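Local coordinates for protein transcriptional regulator I2 (Pseudomonas fluorescens A506, PDB 4MO7) that acts as a superantigen associated with Crohn's disease and, as a TetR-family helix-turn-helix protein, probably binds DNA to regulate transcription, at residues Lys33-Ala38 with Asp74-Ala79; Ala39-Asn44 with Arg53-Ala58; Ser100-Arg105 with Lys162-Ile167. One frame throughout, in Å; residues are numbered along the deposited sequence. Where two conformers were deposited one is given.

Contact 1 (Lys33-Ala38 with Asp74-Ala79); sequences KLLQTA and DEILRA
Leu35 and Ala38 meet Ile76 and Ala79 chiefly through methyl groups, with no ring, amide or carboxylate between them. The nearest thing to a flat partner is the peptide carbonyl of Ile76, whose O lies 3.9 Å from Leu35 CD2. The planar groups of Glu75 and Arg78 lie apart from the interface: Glu75 OE1 stands well out of the guanidinium plane of Arg78, so that long pairing is one of charge only, while Arg78 NE has Glu82 as a salt-bridge partner.

The two alanine methyls each take a branched side chain from the facing helix. Ala79 CB receives both branches of Leu35, CD2 at 3.5 Å, which is tight for two carbons, and CD1 at 3.8 Å. Leu35 leaves its helix with CG anti to the carbonyl carbon (chi1 -83°), and the fork of its side chain thereby comes down over the Ala79 methyl. A second meeting involves the beta-branch of Ile76: its CG2 lies 3.6 Å from Ala38 CB and 4.2 Å from Leu35 CD2.

In the DNA-binding domain of the TetR family, the first helix, here 30-45, packs against the long helix that leads toward the C-terminal domain, here 73-97. The two segments run nearly at right angles (82°), with axes 9.7 Å apart. Such a steep crossing confines the meeting to a small patch, which short and branched aliphatic residues suit. Phe70 touches both Leu35 and Ile76, and Leu55 of helix 52-59 also packs on Ile76. On the flank of helix 30-45, Thr37 OG1 donates to Lys33 O at 2.7 Å, returning its hydroxyl to its own helix.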
ATOM      1  N   LYS A  33      33.381   5.881   2.790  1.00 33.95           N
ATOM      2  CA  LYS A  33      33.115   7.178   3.401  1.00 27.06           C
ATOM      3  C   LYS A  33      32.194   7.977   2.498  1.00 33.05           C
ATOM      4  O   LYS A  33      31.296   8.714   2.951  1.00 19.87           O
ATOM      5  CB  LYS A  33      34.409   7.984   3.593  1.00 37.52           C
ATOM      6  CG  LYS A  33      35.275   7.625   4.804  1.00 51.27           C
ATOM      7  CD  LYS A  33      36.660   8.292   4.659  1.00 35.60           C
ATOM      8  CE  LYS A  33      37.608   7.897   5.782  1.00 62.34           C
ATOM      9  NZ  LYS A  33      38.930   8.579   5.598  1.00 47.48           N
ATOM     10  N   LEU A  34      32.431   7.873   1.198  1.00 24.67           N
ATOM     11  CA  LEU A  34      31.618   8.637   0.264  1.00 26.14           C
ATOM     12  C   LEU A  34      30.189   8.110   0.259  1.00 15.95           C
ATOM     13  O   LEU A  34      29.249   8.904   0.331  1.00 20.89           O
ATOM     14  CB  LEU A  34      32.226   8.555  -1.142  1.00 26.33           C
ATOM     15  CG  LEU A  34      32.185   9.753  -2.077  1.00 25.25           C
ATOM     16  CD1 LEU A  34      32.566  11.065  -1.476  1.00 50.63           C
ATOM     17  CD2 LEU A  34      33.105   9.463  -3.266  1.00 52.71           C
ATOM     18  N   LEU A  35      30.025   6.794   0.148  1.00 22.40           N
ATOM     19  CA  LEU A  35      28.693   6.191   0.088  1.00 23.55           C
ATOM     20  C   LEU A  35      27.923   6.476   1.365  1.00 22.42           C
ATOM     21  O   LEU A  35      26.774   6.878   1.311  1.00 19.14           O
ATOM     22  CB  LEU A  35      28.750   4.667  -0.059  1.00 32.76           C
ATOM     23  CG  LEU A  35      28.951   4.129  -1.455  1.00 49.35           C
ATOM     24  CD1 LEU A  35      28.600   2.653  -1.482  1.00 38.90           C
ATOM     25  CD2 LEU A  35      28.082   4.956  -2.383  1.00 38.61           C
ATOM     26  N   GLN A  36      28.543   6.200   2.511  1.00 21.94           N
ATOM     27  CA  GLN A  36      27.828   6.351   3.781  1.00 22.35           C
ATOM     28  C   GLN A  36      27.499   7.795   4.036  1.00 18.48           C
ATOM     29  O   GLN A  36      26.433   8.094   4.585  1.00 20.43           O
ATOM     30  CB  GLN A  36      28.703   5.876   4.928  1.00 25.37           C
ATOM     31  CG  GLN A  36      29.061   4.400   4.836  1.00 24.80           C
ATOM     32  CD  GLN A  36      28.364   3.629   5.913  1.00 54.71           C
ATOM     33  OE1 GLN A  36      27.382   2.942   5.646  1.00 62.93           O
ATOM     34  NE2 GLN A  36      28.844   3.766   7.158  1.00 38.25           N
ATOM     35  N   THR A  37      28.404   8.700   3.668  1.00 14.19           N
ATOM     36  CA  THR A  37      28.099  10.131   3.881  1.00 17.18           C
ATOM     37  C   THR A  37      27.059  10.644   2.875  1.00 17.41           C
ATOM     38  O   THR A  37      26.187  11.413   3.245  1.00 14.57           O
ATOM     39  CB  THR A  37      29.374  11.020   3.797  1.00 18.94           C
ATOM     40  OG1 THR A  37      30.318  10.534   4.753  1.00 22.16           O
ATOM     41  CG2 THR A  37      29.032  12.481   4.115  1.00 20.13           C
ATOM     42  N   ALA A  38      27.153  10.207   1.607  1.00 15.61           N
ATOM     43  CA  ALA A  38      26.137  10.562   0.599  1.00 21.37           C
ATOM     44  C   ALA A  38      24.755  10.121   1.051  1.00 15.06           C
ATOM     45  O   ALA A  38      23.753  10.813   0.845  1.00 17.35           O
ATOM     46  CB  ALA A  38      26.480   9.868  -0.740  1.00 17.00           C
ATOM     47  N   ASP A  74      24.582   9.934 -10.353  1.00 17.10           N
ATOM     48  CA  ASP A  74      23.568   8.870 -10.490  0.61 16.58           C
ATOM     49  C   ASP A  74      24.099   7.558  -9.982  1.00 21.17           C
ATOM     50  O   ASP A  74      23.394   6.764  -9.368  1.00 16.29           O
ATOM     51  CB  ASP A  74      23.248   8.637 -11.964  0.61 18.22           C
ATOM     52  CG  ASP A  74      22.206   7.580 -12.157  0.61 21.16           C
ATOM     53  OD1 ASP A  74      21.066   7.883 -11.788  0.61 16.36           O
ATOM     54  OD2 ASP A  74      22.503   6.482 -12.724  0.61 18.95           O
ATOM     55  N   GLU A  75      25.370   7.282 -10.273  1.00 14.57           N
ATOM     56  CA  GLU A  75      25.947   6.030  -9.774  1.00 16.64           C
ATOM     57  C   GLU A  75      26.146   6.009  -8.242  1.00 15.93           C
ATOM     58  O   GLU A  75      26.067   4.936  -7.650  1.00 17.11           O
ATOM     59  CB  GLU A  75      27.252   5.656 -10.476  1.00 16.99           C
ATOM     60  CG  GLU A  75      27.730   4.248 -10.166  1.00 24.68           C
ATOM     61  CD  GLU A  75      28.911   3.838 -11.012  1.00 41.22           C
ATOM     62  OE1 GLU A  75      28.758   2.910 -11.825  1.00 39.74           O
ATOM     63  OE2 GLU A  75      29.986   4.446 -10.859  1.00 36.06           O
ATOM     64  N   ILE A  76      26.428   7.149  -7.614  1.00 13.50           N
ATOM     65  CA  ILE A  76      26.482   7.218  -6.150  1.00 14.85           C
ATOM     66  C   ILE A  76      25.113   6.833  -5.587  1.00 17.04           C
ATOM     67  O   ILE A  76      25.039   6.076  -4.605  1.00 18.83           O
ATOM     68  CB  ILE A  76      26.840   8.615  -5.637  1.00 16.35           C
ATOM     69  CG1 ILE A  76      28.221   9.002  -6.183  1.00 20.04           C
ATOM     70  CG2 ILE A  76      26.949   8.619  -4.114  1.00 18.21           C
ATOM     71  CD1 ILE A  76      28.620  10.416  -5.849  1.00 15.86           C
ATOM     72  N   LEU A  77      24.033   7.318  -6.217  1.00 13.57           N
ATOM     73  CA  LEU A  77      22.668   7.038  -5.728  1.00 11.90           C
ATOM     74  C   LEU A  77      22.369   5.570  -5.869  1.00 16.73           C
ATOM     75  O   LEU A  77      21.863   4.941  -4.923  1.00 16.15           O
ATOM     76  CB  LEU A  77      21.618   7.857  -6.481  1.00 12.78           C
ATOM     77  CG  LEU A  77      20.141   7.707  -6.080  1.00 12.54           C
ATOM     78  CD1 LEU A  77      19.905   8.098  -4.655  1.00 16.43           C
ATOM     79  CD2 LEU A  77      19.252   8.522  -7.081  1.00 11.95           C
ATOM     80  N   ARG A  78      22.704   4.997  -7.026  1.00 13.10           N
ATOM     81  CA  ARG A  78      22.581   3.544  -7.231  1.00 14.85           C
ATOM     82  C   ARG A  78      23.291   2.773  -6.128  1.00 16.29           C
ATOM     83  O   ARG A  78      22.740   1.814  -5.585  1.00 18.37           O
ATOM     84  CB  ARG A  78      23.224   3.155  -8.568  1.00 14.90           C
ATOM     85  CG  ARG A  78      23.220   1.631  -8.801  1.00 16.19           C
ATOM     86  CD  ARG A  78      24.152   1.332  -9.973  1.00 21.20           C
ATOM     87  NE  ARG A  78      24.710   0.000  -9.823  1.00 30.04           N
ATOM     88  CZ  ARG A  78      25.658  -0.500 -10.608  1.00 55.38           C
ATOM     89  NH1 ARG A  78      26.135   0.241 -11.601  1.00 28.88           N
ATOM     90  NH2 ARG A  78      26.120  -1.734 -10.403  1.00 43.40           N
ATOM     91  N   ALA A  79      24.516   3.178  -5.785  1.00 15.13           N
ATOM     92  CA  ALA A  79      25.306   2.405  -4.810  1.00 15.24           C
ATOM     93  C   ALA A  79      24.733   2.564  -3.419  1.00 15.94           C
ATOM     94  O   ALA A  79      24.757   1.599  -2.650  1.00 20.51           O
ATOM     95  CB  ALA A  79      26.783   2.845  -4.820  1.00 19.10           C
TER

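Contact 2 (Ala39-Asn44 with Arg53-Ala58). With MG (magnesium ion), chain B.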
ATOM      1  N   ALA A  39      24.670   8.940   1.663  1.00 15.67           N
ATOM      2  CA  ALA A  39      23.353   8.496   2.139  1.00 16.94           C
ATOM      3  C   ALA A  39      22.691   9.512   3.033  1.00 17.01           C
ATOM      4  O   ALA A  39      21.521   9.801   2.874  1.00 19.57           O
ATOM      5  CB  ALA A  39      23.437   7.151   2.843  1.00 15.66           C
ATOM      6  N   HIS A  40      23.455  10.117   3.942  1.00 16.93           N
ATOM      7  CA  HIS A  40      22.863  11.160   4.783  1.00 19.36           C
ATOM      8  C   HIS A  40      22.488  12.422   4.051  1.00 17.57           C
ATOM      9  O   HIS A  40      21.371  12.951   4.286  1.00 17.36           O
ATOM     10  CB  HIS A  40      23.818  11.511   5.908  1.00 16.00           C
ATOM     11  CG  HIS A  40      23.903  10.437   6.910  1.00 16.82           C
ATOM     12  ND1 HIS A  40      22.964  10.277   7.914  1.00 18.53           N
ATOM     13  CD2 HIS A  40      24.783   9.429   7.044  1.00 18.73           C
ATOM     14  CE1 HIS A  40      23.267   9.211   8.620  1.00 20.03           C
ATOM     15  NE2 HIS A  40      24.365   8.684   8.113  1.00 23.41           N
ATOM     16  N   LEU A  41      23.416  12.930   3.232  1.00 15.73           N
ATOM     17  CA  LEU A  41      23.168  14.172   2.484  1.00 17.70           C
ATOM     18  C   LEU A  41      21.927  13.982   1.611  1.00 16.67           C
ATOM     19  O   LEU A  41      21.001  14.800   1.640  1.00 21.02           O
ATOM     20  CB  LEU A  41      24.370  14.568   1.645  1.00 17.35           C
ATOM     21  CG  LEU A  41      25.397  15.491   2.326  1.00 26.19           C
ATOM     22  CD1 LEU A  41      25.877  14.829   3.603  1.00 27.78           C
ATOM     23  CD2 LEU A  41      26.566  15.695   1.393  1.00 21.94           C
ATOM     24  N   PHE A  42      21.851  12.856   0.917  1.00 19.74           N
ATOM     25  CA  PHE A  42      20.689  12.636   0.068  1.00 13.62           C
ATOM     26  C   PHE A  42      19.409  12.593   0.879  1.00 22.92           C
ATOM     27  O   PHE A  42      18.394  13.120   0.443  1.00 22.27           O
ATOM     28  CB  PHE A  42      20.845  11.322  -0.717  1.00 17.40           C
ATOM     29  CG  PHE A  42      21.915  11.343  -1.758  1.00 21.00           C
ATOM     30  CD1 PHE A  42      22.489  12.546  -2.202  1.00 19.21           C
ATOM     31  CD2 PHE A  42      22.383  10.141  -2.286  1.00 17.53           C
ATOM     32  CE1 PHE A  42      23.460  12.543  -3.160  1.00 22.41           C
ATOM     33  CE2 PHE A  42      23.378  10.121  -3.273  1.00 20.03           C
ATOM     34  CZ  PHE A  42      23.931  11.333  -3.703  1.00 16.56           C
ATOM     35  N   ARG A  43      19.444  11.944   2.042  1.00 20.65           N
ATOM     36  CA  ARG A  43      18.269  11.804   2.898  1.00 18.77           C
ATOM     37  C   ARG A  43      17.911  13.176   3.446  1.00 23.05           C
ATOM     38  O   ARG A  43      16.732  13.560   3.444  1.00 25.80           O
ATOM     39  CB  ARG A  43      18.579  10.869   4.071  1.00 19.19           C
ATOM     40  CG  ARG A  43      17.478  10.866   5.156  1.00 26.74           C
ATOM     41  CD  ARG A  43      16.116  10.511   4.553  1.00 43.52           C
ATOM     42  NE  ARG A  43      15.037  10.533   5.556  1.00 37.09           N
ATOM     43  CZ  ARG A  43      13.770  10.864   5.300  1.00 47.99           C
ATOM     44  NH1 ARG A  43      13.396  11.210   4.070  1.00 33.78           N
ATOM     45  NH2 ARG A  43      12.873  10.845   6.276  1.00 66.96           N
ATOM     46  N   ASN A  44      18.908  13.925   3.918  1.00 24.74           N
ATOM     47  CA  ASN A  44      18.594  15.228   4.528  1.00 20.08           C
ATOM     48  C   ASN A  44      18.118  16.257   3.535  1.00 21.94           C
ATOM     49  O   ASN A  44      17.231  17.057   3.860  1.00 31.79           O
ATOM     50  CB  ASN A  44      19.811  15.826   5.289  1.00 21.76           C
ATOM     51  CG  ASN A  44      20.416  14.863   6.316  1.00 20.95           C
ATOM     52  OD1 ASN A  44      19.736  14.012   6.880  1.00 25.81           O
ATOM     53  ND2 ASN A  44      21.737  14.978   6.529  1.00 23.58           N
ATOM     54  N   ARG A  53      29.429  19.570  -4.943  1.00 38.11           N
ATOM     55  CA  ARG A  53      30.226  20.378  -4.028  1.00 49.64           C
ATOM     56  C   ARG A  53      29.934  19.952  -2.584  1.00 40.91           C
ATOM     57  O   ARG A  53      30.868  19.639  -1.826  1.00 47.10           O
ATOM     58  CB  ARG A  53      29.959  21.871  -4.234  1.00 55.38           C
ATOM     59  CG  ARG A  53      30.717  22.745  -3.245  1.00 75.76           C
ATOM     60  CD  ARG A  53      30.806  24.187  -3.710  1.00 71.76           C
ATOM     61  NE  ARG A  53      31.657  24.987  -2.835  1.00 81.24           N
ATOM     62  CZ  ARG A  53      32.946  25.226  -3.062  1.00 86.61           C
ATOM     63  NH1 ARG A  53      33.538  24.727  -4.141  1.00 66.27           N
ATOM     64  NH2 ARG A  53      33.645  25.969  -2.212  1.00 82.26           N
ATOM     65  N   ASP A  54      28.641  19.916  -2.235  1.00 34.06           N
ATOM     66  CA  ASP A  54      28.165  19.398  -0.947  1.00 38.36           C
ATOM     67  C   ASP A  54      28.808  18.061  -0.539  1.00 32.71           C
ATOM     68  O   ASP A  54      29.277  17.927   0.591  1.00 33.90           O
ATOM     69  CB  ASP A  54      26.634  19.276  -0.967  1.00 28.95           C
ATOM     70  CG  ASP A  54      25.946  20.616  -1.036  1.00 51.86           C
ATOM     71  OD1 ASP A  54      26.590  21.620  -0.666  1.00 39.00           O
ATOM     72  OD2 ASP A  54      24.755  20.664  -1.429  1.00 37.07           O
ATOM     73  N   LEU A  55      28.841  17.073  -1.431  1.00 24.63           N
ATOM     74  CA  LEU A  55      29.398  15.776  -1.058  1.00 30.42           C
ATOM     75  C   LEU A  55      30.896  15.870  -0.809  1.00 51.50           C
ATOM     76  O   LEU A  55      31.426  15.207   0.074  1.00 29.70           O
ATOM     77  CB  LEU A  55      29.089  14.704  -2.114  1.00 30.65           C
ATOM     78  CG  LEU A  55      29.372  13.247  -1.755  1.00 35.79           C
ATOM     79  CD1 LEU A  55      28.885  12.929  -0.354  1.00 36.01           C
ATOM     80  CD2 LEU A  55      28.696  12.349  -2.764  1.00 32.23           C
ATOM     81  N   ALA A  56      31.579  16.715  -1.575  1.00 29.52           N
ATOM     82  CA  ALA A  56      33.019  16.784  -1.488  1.00 37.54           C
ATOM     83  C   ALA A  56      33.373  17.478  -0.183  1.00 20.08           C
ATOM     84  O   ALA A  56      34.293  17.050   0.519  1.00 35.25           O
ATOM     85  CB  ALA A  56      33.586  17.533  -2.693  1.00 33.32           C
ATOM     86  N   SER A  57      32.641  18.528   0.165  1.00 27.51           N
ATOM     87  CA  SER A  57      32.918  19.242   1.412  1.00 34.94           C
ATOM     88  C   SER A  57      32.655  18.342   2.643  1.00 55.24           C
ATOM     89  O   SER A  57      33.465  18.279   3.566  1.00 41.46           O
ATOM     90  CB  SER A  57      32.089  20.500   1.493  1.00 36.60           C
ATOM     91  OG  SER A  57      31.907  20.892   2.844  1.00 65.79           O
ATOM     92  N   ALA A  58      31.516  17.655   2.654  1.00 27.35           N
ATOM     93  CA  ALA A  58      31.222  16.645   3.683  1.00 25.92           C
ATOM     94  C   ALA A  58      32.258  15.506   3.883  1.00 27.54           C
ATOM     95  O   ALA A  58      32.412  15.010   5.022  1.00 26.20           O
ATOM     96  CB  ALA A  58      29.852  16.061   3.436  1.00 26.63           C
TER
HETATM   97 MG    MG B 201      25.631   7.026   8.948  0.50  9.39          MG
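Leu41 reaches from helix 30-45 to Asp54, Leu55 and Ala58 of helix 52-59, which in TetR-family proteins is the first helix of the helix-turn-helix. The segments are closer to antiparallel than perpendicular, at 135° between their directions, and their axes stay 10.6 Å apart, with Leu41 spanning the gap between them.

The Leu41 side chain sets out toward helix 52-59, and its CD2 makes the closest contacts. This methyl comes against the backbone as much as against side chains, lying 3.6 Å from Asp54 O and 3.7 Å from Leu55 CA. The Ala58 methyl, one turn on from Asp54, is 3.9 Å from the same CD2, and the second branch, CD1, rests more loosely on it. Alanine suits the place because its short methyl accepts both branches of the leucine fork.

Leu55 sets out across the gap rather than into it, but its end comes nearer. Its CG is anti to the backbone N (chi1 -169°), which carries CD1 round to within 4.0 Å of Leu41 CD2, while Leu34 and Ala38 pack on it from the buried centre of the domain. Leucine serves both roles: Leu41 spans the partly exposed margin and Leu55 ties that margin to the interior. Asp54 offers Leu41 mainly its backbone; its carboxylate forms a salt bridge through OD2 with Lys45 at the end of helix 30-45.

Next to Leu41, His40 takes no part in this packing. Its ring binds a magnesium ion, with NE2 2.2 Å from the metal and the two flanking ring carbons, CD2 and CE1, equally distant from it.

Contact 3 (Ser100-Arg105 with Lys162-Ile167); sequences STVRER and KAAGYI
A helix start and a helix end meet here in the C-terminal domain of the TetR fold: Thr101 is the N-cap of helix 102-110, and Gly165 completes a Schellman motif closing helix 137-163. Val102, the first residue after the cap, carries the contact, facing Ala164 and Tyr166.

The valine straddles two partners with its two methyls. CG1 lies over one face of the Tyr166 ring, 3.9 Å from the centroid and 16° off the normal, a CH-pi contact displaced toward the rim, where CD1 is nearest at 3.7 Å. CG2 turns instead to Ala164 CB, 4.0 Å away. This division follows from the torsion of Val102, which sets CG1 anti to the backbone N (chi1 164°) and leaves CG2 beside it. Ala164 CB lies at the edge of the tyrosine ring, in its plane, so valine over the face and alanine at the edge touch the ring in two different ways.

The ends on which these side chains are mounted are held locally. Thr101 OG1 accepts from Glu104 N at 3.3 Å. Gly165 has a positive phi of 93°, a conformation glycine accommodates because it lacks a side chain, and its N donates back to Lys162 O. In the first turn of helix 102-110, Arg103 NH2 bonds Glu104 OE2 at 2.8 Å, close to the guanidinium plane, while its NH1 pairs with Asp212 at the C-terminus.

With aliphatic carbons and one ring face making the contact, it gains from shape and weak CH-pi attraction, and leaves the charged groups to pair along its borders.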
ATOM      1  N   SER A 100      15.452 -22.500  13.128  1.00 25.31           N
ATOM      2  CA  SER A 100      15.491 -23.926  12.783  1.00 30.21           C
ATOM      3  C   SER A 100      14.108 -24.507  12.469  1.00 45.48           C
ATOM      4  O   SER A 100      13.999 -25.656  12.054  1.00 41.12           O
ATOM      5  CB  SER A 100      16.114 -24.728  13.946  1.00 51.72           C
ATOM      6  OG  SER A 100      15.365 -24.591  15.161  1.00 37.22           O
ATOM      7  N   THR A 101      13.049 -23.731  12.689  1.00 19.77           N
ATOM      8  CA  THR A 101      11.705 -24.237  12.433  1.00 20.32           C
ATOM      9  C   THR A 101      11.011 -23.387  11.406  1.00 21.84           C
ATOM     10  O   THR A 101      11.389 -22.223  11.225  1.00 21.34           O
ATOM     11  CB  THR A 101      10.833 -24.208  13.692  1.00 17.59           C
ATOM     12  OG1 THR A 101      10.798 -22.873  14.218  1.00 19.69           O
ATOM     13  CG2 THR A 101      11.403 -25.156  14.755  1.00 24.59           C
ATOM     14  N   VAL A 102      10.018 -23.952  10.728  1.00 18.81           N
ATOM     15  CA  VAL A 102       9.238 -23.151   9.756  1.00 18.80           C
ATOM     16  C   VAL A 102       8.673 -21.861  10.367  1.00 17.18           C
ATOM     17  O   VAL A 102       8.766 -20.769   9.774  1.00 16.34           O
ATOM     18  CB  VAL A 102       8.053 -23.972   9.153  1.00 26.27           C
ATOM     19  CG1 VAL A 102       7.004 -23.045   8.457  1.00 29.54           C
ATOM     20  CG2 VAL A 102       8.577 -25.071   8.206  1.00 29.15           C
ATOM     21  N   ARG A 103       8.042 -21.960  11.539  1.00 16.40           N
ATOM     22  CA  ARG A 103       7.461 -20.795  12.121  1.00 15.53           C
ATOM     23  C   ARG A 103       8.494 -19.715  12.428  1.00 19.79           C
ATOM     24  O   ARG A 103       8.219 -18.538  12.216  1.00 14.85           O
ATOM     25  CB  ARG A 103       6.562 -21.112  13.335  1.00 16.53           C
ATOM     26  CG  ARG A 103       7.297 -21.516  14.597  1.00 18.17           C
ATOM     27  CD  ARG A 103       7.434 -20.282  15.499  1.00 18.62           C
ATOM     28  NE  ARG A 103       6.183 -19.895  16.131  1.00 18.37           N
ATOM     29  CZ  ARG A 103       6.024 -18.773  16.816  1.00 23.18           C
ATOM     30  NH1 ARG A 103       4.847 -18.478  17.339  1.00 24.68           N
ATOM     31  NH2 ARG A 103       7.046 -17.938  16.983  1.00 24.59           N
ATOM     32  N   GLU A 104       9.682 -20.100  12.900  1.00 16.38           N
ATOM     33  CA  GLU A 104      10.676 -19.097  13.199  1.00 13.77           C
ATOM     34  C   GLU A 104      11.293 -18.498  11.920  1.00 12.71           C
ATOM     35  O   GLU A 104      11.712 -17.331  11.945  1.00 16.04           O
ATOM     36  CB  GLU A 104      11.720 -19.632  14.160  1.00 26.32           C
ATOM     37  CG  GLU A 104      11.116 -19.696  15.614  1.00 24.88           C
ATOM     38  CD  GLU A 104      10.956 -18.291  16.250  1.00 29.98           C
ATOM     39  OE1 GLU A 104      11.966 -17.579  16.380  1.00 35.18           O
ATOM     40  OE2 GLU A 104       9.833 -17.877  16.632  1.00 21.28           O
ATOM     41  N   ARG A 105      11.369 -19.291  10.858  1.00 15.30           N
ATOM     42  CA  ARG A 105      11.954 -18.770   9.606  1.00 14.85           C
ATOM     43  C   ARG A 105      10.987 -17.782   8.966  1.00 16.81           C
ATOM     44  O   ARG A 105      11.391 -16.714   8.534  1.00 13.42           O
ATOM     45  CB  ARG A 105      12.288 -19.917   8.654  1.00 13.45           C
ATOM     46  CG  ARG A 105      13.441 -20.778   9.229  1.00 22.78           C
ATOM     47  CD  ARG A 105      13.684 -22.098   8.502  1.00 20.11           C
ATOM     48  NE  ARG A 105      14.076 -21.930   7.118  1.00 22.42           N
ATOM     49  CZ  ARG A 105      15.309 -21.618   6.713  1.00 36.11           C
ATOM     50  NH1 ARG A 105      16.300 -21.424   7.595  1.00 28.44           N
ATOM     51  NH2 ARG A 105      15.550 -21.507   5.422  1.00 28.36           N
ATOM     52  N   LYS A 162       4.876 -23.967   2.761  1.00 16.65           N
ATOM     53  CA  LYS A 162       3.834 -24.593   1.960  1.00 16.58           C
ATOM     54  C   LYS A 162       4.084 -26.115   1.975  1.00 19.48           C
ATOM     55  O   LYS A 162       3.160 -26.894   2.154  1.00 23.88           O
ATOM     56  CB  LYS A 162       3.954 -24.082   0.518  1.00 21.01           C
ATOM     57  CG  LYS A 162       2.993 -24.720  -0.494  1.00 35.19           C
ATOM     58  CD  LYS A 162       1.556 -24.321  -0.225  1.00 25.18           C
ATOM     59  CE  LYS A 162       0.589 -24.656  -1.407  1.00 29.49           C
ATOM     60  NZ  LYS A 162      -0.788 -24.299  -0.933  1.00 23.47           N
ATOM     61  N   ALA A 163       5.333 -26.531   1.719  1.00 18.45           N
ATOM     62  CA  ALA A 163       5.668 -27.960   1.740  1.00 21.31           C
ATOM     63  C   ALA A 163       5.366 -28.638   3.078  1.00 23.90           C
ATOM     64  O   ALA A 163       4.918 -29.784   3.077  1.00 28.47           O
ATOM     65  CB  ALA A 163       7.144 -28.205   1.305  1.00 18.36           C
ATOM     66  N   ALA A 164       5.633 -27.972   4.214  1.00 21.05           N
ATOM     67  CA  ALA A 164       5.326 -28.519   5.556  1.00 26.83           C
ATOM     68  C   ALA A 164       3.836 -28.432   5.951  1.00 23.30           C
ATOM     69  O   ALA A 164       3.455 -28.915   7.022  1.00 31.11           O
ATOM     70  CB  ALA A 164       6.182 -27.824   6.630  1.00 23.50           C
ATOM     71  N   GLY A 165       3.010 -27.786   5.125  1.00 21.52           N
ATOM     72  CA  GLY A 165       1.567 -27.709   5.391  1.00 27.47           C
ATOM     73  C   GLY A 165       1.061 -26.497   6.156  1.00 25.95           C
ATOM     74  O   GLY A 165      -0.071 -26.514   6.675  1.00 26.95           O
ATOM     75  N   TYR A 166       1.890 -25.447   6.270  1.00 18.69           N
ATOM     76  CA  TYR A 166       1.554 -24.217   6.990  1.00 19.50           C
ATOM     77  C   TYR A 166       0.870 -23.123   6.167  1.00 18.74           C
ATOM     78  O   TYR A 166       0.402 -22.170   6.726  1.00 23.00           O
ATOM     79  CB  TYR A 166       2.827 -23.584   7.586  1.00 21.84           C
ATOM     80  CG  TYR A 166       3.435 -24.361   8.735  1.00 20.82           C
ATOM     81  CD1 TYR A 166       4.188 -25.503   8.518  1.00 21.97           C
ATOM     82  CD2 TYR A 166       3.288 -23.915  10.036  1.00 29.76           C
ATOM     83  CE1 TYR A 166       4.732 -26.214   9.581  1.00 22.69           C
ATOM     84  CE2 TYR A 166       3.853 -24.594  11.098  1.00 33.77           C
ATOM     85  CZ  TYR A 166       4.555 -25.739  10.864  1.00 31.50           C
ATOM     86  OH  TYR A 166       5.102 -26.394  11.947  1.00 32.42           O
ATOM     87  N   ILE A 167       0.830 -23.251   4.847  1.00 15.77           N
ATOM     88  CA  ILE A 167       0.270 -22.179   4.024  1.00 15.81           C
ATOM     89  C   ILE A 167      -0.773 -22.809   3.127  1.00 23.76           C
ATOM     90  O   ILE A 167      -0.499 -23.842   2.479  1.00 22.74           O
ATOM     91  CB  ILE A 167       1.409 -21.578   3.185  1.00 22.59           C
ATOM     92  CG1 ILE A 167       2.286 -20.702   4.093  1.00 28.50           C
ATOM     93  CG2 ILE A 167       0.876 -20.748   2.012  1.00 17.43           C
ATOM     94  CD1 ILE A 167       3.369 -19.994   3.342  1.00 29.59           C
TER

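Overall arrangement
Contacts 1 and 2 belong to the same compact DNA-binding domain and share helix 30-45, which meets helix 73-97 in one and helix 52-59 in the other. Their centres are 9 Å apart, and they merge where Leu55 CD2 packs on Ile76 CD1 at 3.6 Å. Contact 1 is fully buried, whereas contact 2 runs from that interior to the surface. Contact 3 lies across the chain's centre, about 38 Å from contact 1 between centres, in the C-terminal domain and at the surface. All three join apolar groups, but contact 1 pairs mostly methyls, contact 2 sets a leucine against backbone and methyls, and contact 3 lays a valine on an aromatic face between capped helix ends.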